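Local atomic coordinates of cytochrome P450 (Rhodococcus erythropolis, PDB entry 3WEC), a protein that binds heme and hydroxylates the quinoline nitrogen during biosynthesis of aurachin RE, a step that confers antibiotic activity on aurachin alkaloids. Residues A[165-170]-A[209-214]. Sequence-based numbering, arbitrary orientation.
Sequences LGIPDK and DYFRTL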
# COMPACT_ATOMS: atom_id res chain seq x y z
N LEU A 165 3.74 7.52 -15.52
CA LEU A 165 4.86 8.46 -15.32
C LEU A 165 5.46 9.06 -16.62
O LEU A 165 6.09 10.12 -16.60
CB LEU A 165 5.97 7.79 -14.54
CG LEU A 165 5.84 7.52 -13.04
CD1 LEU A 165 6.64 6.27 -12.64
CD2 LEU A 165 6.36 8.71 -12.28
N GLY A 166 5.30 8.34 -17.74
CA GLY A 166 5.81 8.80 -19.03
C GLY A 166 7.28 8.45 -19.10
O GLY A 166 8.09 9.25 -19.56
N ILE A 167 7.63 7.26 -18.59
CA ILE A 167 9.01 6.77 -18.73
C ILE A 167 9.26 6.41 -20.21
O ILE A 167 8.52 5.61 -20.80
CB ILE A 167 9.30 5.58 -17.80
CG1 ILE A 167 8.99 5.91 -16.32
CG2 ILE A 167 10.73 5.08 -17.97
CD1 ILE A 167 9.82 7.02 -15.68
N PRO A 168 10.30 7.01 -20.81
CA PRO A 168 10.65 6.81 -22.23
C PRO A 168 11.01 5.35 -22.47
O PRO A 168 11.52 4.69 -21.55
CB PRO A 168 11.89 7.69 -22.42
CG PRO A 168 11.88 8.67 -21.28
CD PRO A 168 11.18 7.99 -20.14
N ASP A 169 10.73 4.86 -23.67
CA ASP A 169 10.98 3.46 -24.04
C ASP A 169 12.35 2.91 -23.58
O ASP A 169 12.42 1.80 -23.02
CB ASP A 169 10.80 3.27 -25.56
CG ASP A 169 9.32 3.16 -25.98
OD1 ASP A 169 8.43 3.70 -25.28
OD2 ASP A 169 9.05 2.54 -27.03
N LYS A 170 13.40 3.70 -23.83
CA LYS A 170 14.79 3.37 -23.47
C LYS A 170 15.09 3.15 -21.98
O LYS A 170 16.09 2.52 -21.64
CB LYS A 170 15.74 4.50 -23.93
CG LYS A 170 15.26 5.36 -25.09
CD LYS A 170 14.58 6.64 -24.62
CE LYS A 170 14.55 7.69 -25.74
NZ LYS A 170 13.71 8.87 -25.39
N ASP A 209 17.94 10.85 -8.80
CA ASP A 209 18.82 11.54 -9.78
C ASP A 209 18.16 11.58 -11.15
O ASP A 209 17.97 12.66 -11.77
CB ASP A 209 20.20 10.85 -9.91
CG ASP A 209 21.34 11.69 -9.36
OD1 ASP A 209 21.38 11.93 -8.13
OD2 ASP A 209 22.20 12.13 -10.17
N TYR A 210 17.80 10.39 -11.62
CA TYR A 210 17.13 10.20 -12.88
C TYR A 210 15.82 11.02 -12.98
O TYR A 210 15.56 11.63 -14.01
CB TYR A 210 16.83 8.74 -13.06
CG TYR A 210 15.89 8.47 -14.17
CD1 TYR A 210 16.37 8.33 -15.45
CD2 TYR A 210 14.54 8.34 -13.95
CE1 TYR A 210 15.53 8.10 -16.50
CE2 TYR A 210 13.68 8.12 -15.01
CZ TYR A 210 14.20 8.01 -16.28
OH TYR A 210 13.43 7.78 -17.39
N PHE A 211 15.00 11.01 -11.94
CA PHE A 211 13.72 11.75 -11.98
C PHE A 211 13.88 13.25 -12.15
O PHE A 211 13.19 13.82 -12.99
CB PHE A 211 12.74 11.37 -10.85
CG PHE A 211 11.96 10.10 -11.13
CD1 PHE A 211 11.31 9.91 -12.36
CD2 PHE A 211 11.85 9.11 -10.16
CE1 PHE A 211 10.60 8.74 -12.62
CE2 PHE A 211 11.16 7.92 -10.43
CZ PHE A 211 10.53 7.74 -11.66
N ARG A 212 14.79 13.88 -11.41
CA ARG A 212 15.19 15.30 -11.61
C ARG A 212 15.43 15.63 -13.08
O ARG A 212 14.76 16.47 -13.68
CB ARG A 212 16.47 15.65 -10.86
CG ARG A 212 16.41 15.54 -9.36
CD ARG A 212 17.60 16.30 -8.79
NE ARG A 212 17.66 16.21 -7.33
CZ ARG A 212 18.46 15.39 -6.64
NH1 ARG A 212 18.41 15.43 -5.32
NH2 ARG A 212 19.30 14.54 -7.24
N THR A 213 16.41 14.92 -13.64
CA THR A 213 16.92 15.08 -14.98
C THR A 213 15.82 14.92 -16.04
O THR A 213 15.78 15.69 -17.00
CB THR A 213 18.05 14.05 -15.21
OG1 THR A 213 19.06 14.24 -14.20
CG2 THR A 213 18.68 14.19 -16.60
N LEU A 214 14.95 13.92 -15.88
CA LEU A 214 13.81 13.76 -16.79
C LEU A 214 12.84 14.97 -16.76
O LEU A 214 12.34 15.40 -17.81
CB LEU A 214 13.05 12.45 -16.51
CG LEU A 214 11.86 12.15 -17.43
CD1 LEU A 214 12.27 12.04 -18.91
CD2 LEU A 214 11.12 10.91 -16.98
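Ile167 sets CG1 beside the backbone N and anti to the carbonyl carbon (chi1 -55°), and the CD1 methyl borne on this branch meets Tyr210 and Phe211. On helix 194-216 Tyr210 holds CG anti to its own backbone N (chi1 168°), and its CB points toward segment 165-170. CD1 of Ile167 lies 3.6 Å from CE1 of Phe211, at the ring edge and near its plane. It is also at the edge of the Tyr210 ring, 4.1 Å from CE2. The two aromatic neighbours pack on each other, with CD2 of Tyr210 over one face of Phe211, offset toward the rim.

In the helix-rich P450 fold, the loop between helices 155-165 and 172-182 (E and F in P450 nomenclature, judged by chain order) lies against helix 194-216 (G). Gly166, the first residue past helix 155-165, has positive phi and makes a Schellman motif. Next to this turn, CD2 of Leu165 approaches CE1 of Phe211 at 4.3 Å.

Pro168 reaches Tyr210 tip to tip, with CD 3.6 Å from OH. It meets Leu214 in the same manner, CG to CD1 at 4.1 Å. No hydrogen bond joins the two segments. The Tyr210 hydroxyl is instead hydrogen-bonded to OD2 of Asp171, just past the loop segment. Phe175 of helix 172-182 touches Leu165, Ile167 and Phe211.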